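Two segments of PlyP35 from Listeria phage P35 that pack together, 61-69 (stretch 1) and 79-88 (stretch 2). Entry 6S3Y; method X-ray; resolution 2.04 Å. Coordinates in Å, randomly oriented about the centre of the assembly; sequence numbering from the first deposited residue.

Stretch 1 (61-69) YIYHSMAKV
Stretch 2, residues 79-88: NATINAHAFC

Segments 61-69 and 79-88 of PlyP35 bury 639 Å² between them, with selenomethionine Met66 contributing most, followed by Lys68. Stretch 1 runs as strand 61-63, a 3-10 segment 64-66 and strand 67-69; the turn is held by Met66 N to Tyr63 O (2.9 Å) and Ala67 N to His64 O (3.2 Å). Strand 67-69 pairs antiparallel with strand 79-82, axes at 144°, in the register Ala67-Ile82, Lys68-Thr81, Val69-Ala80 (CA-CA 4.7, 5.2 and 4.2 Å). Lys68-Thr81 is the hydrogen-bonded pair: Lys68 N donates to Thr81 O (2.9 Å) and Thr81 N to Lys68 O (2.8 Å). Their side chains share one sheet face, where Lys68 (t, t, p, t) curls so that its CE lies 4.0 Å from Thr81 CB (Thr81 chi1 m), while Lys68 stays exposed to solvent. On the other face, with Ala67, Val69, Ala80 and Ile82, the two alanines meet diagonally across the register, Ala67 CB 4.3 Å from Ala80 CB.

Met66, at phi/psi -96/6, ends the 3-10 segment and anchors the next link: its O accepts from Asn83 N (2.9 Å), and its CA lies 3.1 Å from Asn83 O in a CA-H...O contact. Asn83 (chi1 t, chi2 63°) also donates from ND2 to Ser65 O (3.0 Å), so one residue satisfies two successive carbonyls. The Met66 side chain, extended after chi1 m (chi2 and chi3 t), sets CE over a face of the His85 ring, 4.1 Å from CE to the ring centroid; CE also lies 4.3 Å from Phe87 CE2. This flexible, apolar chain is buried between the stretches. Phe87 (chi1 m, chi2 -56°) turns its edge to the face of Tyr63 (chi1 t, chi2 88°), Phe87 CZ to Tyr63 CE2 3.5 Å, planes at 86°. Ile62 CD1 meets Ile82 CD1 at 4.0 Å, a further buried apolar contact.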

# COMPACT_ATOMS: atom_id res chain seq x y z
N TYR A 61 4.34 4.36 -8.82
CA TYR A 61 4.00 5.44 -7.87
C TYR A 61 3.88 4.82 -6.48
O TYR A 61 3.21 3.79 -6.33
CB TYR A 61 2.67 6.09 -8.29
CG TYR A 61 2.70 6.68 -9.67
CD1 TYR A 61 2.41 5.91 -10.79
CD2 TYR A 61 3.03 8.00 -9.86
CE1 TYR A 61 2.48 6.44 -12.08
CE2 TYR A 61 3.08 8.57 -11.13
CZ TYR A 61 2.81 7.78 -12.24
OH TYR A 61 2.87 8.27 -13.51
N ILE A 62 4.46 5.48 -5.48
CA ILE A 62 4.39 4.97 -4.10
C ILE A 62 4.07 6.12 -3.16
O ILE A 62 4.61 7.23 -3.31
CB ILE A 62 5.69 4.20 -3.74
CG1 ILE A 62 5.57 3.59 -2.34
CG2 ILE A 62 6.92 5.08 -3.87
CD1 ILE A 62 6.54 2.44 -2.10
N TYR A 63 3.19 5.85 -2.20
CA TYR A 63 2.66 6.88 -1.27
C TYR A 63 3.76 7.35 -0.35
O TYR A 63 4.63 6.54 0.01
CB TYR A 63 1.45 6.26 -0.57
CG TYR A 63 0.63 7.22 0.24
CD1 TYR A 63 -0.41 7.93 -0.34
CD2 TYR A 63 0.85 7.39 1.59
CE1 TYR A 63 -1.23 8.76 0.41
CE2 TYR A 63 0.05 8.21 2.36
CZ TYR A 63 -1.01 8.89 1.76
OH TYR A 63 -1.77 9.72 2.51
N HIS A 64 3.76 8.62 0.02
CA HIS A 64 4.92 9.33 0.63
C HIS A 64 5.32 8.66 1.95
O HIS A 64 6.54 8.62 2.23
CB HIS A 64 4.61 10.81 0.81
CG HIS A 64 3.69 11.11 1.94
ND1 HIS A 64 2.31 10.82 1.91
CD2 HIS A 64 3.94 11.63 3.14
CE1 HIS A 64 1.77 11.18 3.05
NE2 HIS A 64 2.74 11.69 3.81
N SER A 65 4.37 8.14 2.73
CA SER A 65 4.69 7.55 4.06
C SER A 65 5.35 6.18 3.92
O SER A 65 5.84 5.64 4.88
CB SER A 65 3.47 7.53 4.94
OG SER A 65 2.45 6.71 4.39
N MSE A 66 5.38 5.61 2.70
CA MSE A 66 6.07 4.34 2.46
C MSE A 66 7.50 4.53 1.94
O MSE A 66 8.16 3.54 1.60
CB MSE A 66 5.26 3.48 1.51
CG MSE A 66 3.88 3.21 2.02
SE MSE A 66 2.79 2.42 0.65
CE MSE A 66 1.11 2.22 1.64
N ALA A 67 7.99 5.77 1.88
CA ALA A 67 9.33 6.04 1.37
C ALA A 67 10.02 7.07 2.26
O ALA A 67 9.54 8.19 2.37
CB ALA A 67 9.29 6.53 -0.06
N LYS A 68 11.14 6.68 2.86
CA LYS A 68 11.96 7.53 3.75
C LYS A 68 13.15 8.04 2.92
O LYS A 68 13.98 7.21 2.54
CB LYS A 68 12.37 6.69 4.97
CG LYS A 68 13.16 7.41 6.04
CD LYS A 68 13.63 6.45 7.13
CE LYS A 68 14.54 5.37 6.57
NZ LYS A 68 15.06 4.43 7.60
N VAL A 69 13.20 9.33 2.64
CA VAL A 69 14.27 9.95 1.81
C VAL A 69 15.54 10.10 2.67
O VAL A 69 15.46 10.74 3.71
CB VAL A 69 13.83 11.32 1.25
CG1 VAL A 69 14.97 12.01 0.52
CG2 VAL A 69 12.66 11.23 0.34
N ASN A 79 17.11 9.45 -3.07
CA ASN A 79 17.42 8.05 -2.70
C ASN A 79 16.59 7.78 -1.44
O ASN A 79 16.59 8.66 -0.55
CB ASN A 79 18.92 7.85 -2.57
CG ASN A 79 19.67 8.47 -3.73
OD1 ASN A 79 19.51 8.10 -4.90
ND2 ASN A 79 20.46 9.47 -3.39
N ALA A 80 15.86 6.68 -1.41
CA ALA A 80 14.89 6.42 -0.33
C ALA A 80 14.94 4.95 0.09
O ALA A 80 15.31 4.09 -0.75
CB ALA A 80 13.48 6.80 -0.74
N THR A 81 14.53 4.70 1.32
CA THR A 81 14.33 3.35 1.89
C THR A 81 12.83 3.10 2.06
O THR A 81 12.15 3.99 2.56
CB THR A 81 15.09 3.25 3.23
OG1 THR A 81 16.46 3.49 2.91
CG2 THR A 81 14.90 1.90 3.90
N ILE A 82 12.34 1.96 1.62
CA ILE A 82 10.90 1.62 1.75
C ILE A 82 10.55 1.37 3.21
O ILE A 82 11.25 0.59 3.91
CB ILE A 82 10.54 0.44 0.83
CG1 ILE A 82 10.86 0.77 -0.62
CG2 ILE A 82 9.09 0.03 1.02
CD1 ILE A 82 10.35 2.16 -1.05
N ASN A 83 9.48 2.03 3.65
CA ASN A 83 8.80 1.84 4.95
C ASN A 83 7.47 1.13 4.69
O ASN A 83 6.51 1.79 4.23
CB ASN A 83 8.64 3.20 5.65
CG ASN A 83 7.88 3.09 6.95
OD1 ASN A 83 8.33 2.43 7.86
ND2 ASN A 83 6.72 3.71 7.03
N ALA A 84 7.43 -0.16 4.90
CA ALA A 84 6.26 -1.02 4.64
C ALA A 84 5.13 -0.68 5.63
O ALA A 84 5.38 -0.65 6.81
CB ALA A 84 6.64 -2.48 4.68
N HIS A 85 3.92 -0.50 5.11
CA HIS A 85 2.65 -0.40 5.89
C HIS A 85 1.50 -0.45 4.90
O HIS A 85 1.75 -0.31 3.67
CB HIS A 85 2.60 0.85 6.78
CG HIS A 85 2.21 2.11 6.07
ND1 HIS A 85 3.14 3.09 5.76
CD2 HIS A 85 1.01 2.57 5.60
CE1 HIS A 85 2.53 4.11 5.17
NE2 HIS A 85 1.24 3.80 5.05
N ALA A 86 0.30 -0.67 5.38
CA ALA A 86 -0.91 -0.69 4.54
C ALA A 86 -1.88 0.37 5.07
O ALA A 86 -1.51 1.17 5.97
CB ALA A 86 -1.48 -2.08 4.52
N PHE A 87 -3.10 0.37 4.55
CA PHE A 87 -4.17 1.29 4.95
C PHE A 87 -5.48 0.52 4.98
O PHE A 87 -5.60 -0.47 4.22
CB PHE A 87 -4.33 2.44 3.95
CG PHE A 87 -3.33 3.56 4.06
CD1 PHE A 87 -3.16 4.25 5.25
CD2 PHE A 87 -2.61 3.97 2.95
CE1 PHE A 87 -2.28 5.31 5.33
CE2 PHE A 87 -1.74 5.05 3.03
CZ PHE A 87 -1.56 5.71 4.22
N CYS A 88 -6.45 0.98 5.79
CA CYS A 88 -7.88 0.70 5.53
C CYS A 88 -8.63 2.02 5.53
O CYS A 88 -8.17 3.02 6.17
CB CYS A 88 -8.46 -0.30 6.53
SG CYS A 88 -8.24 0.21 8.25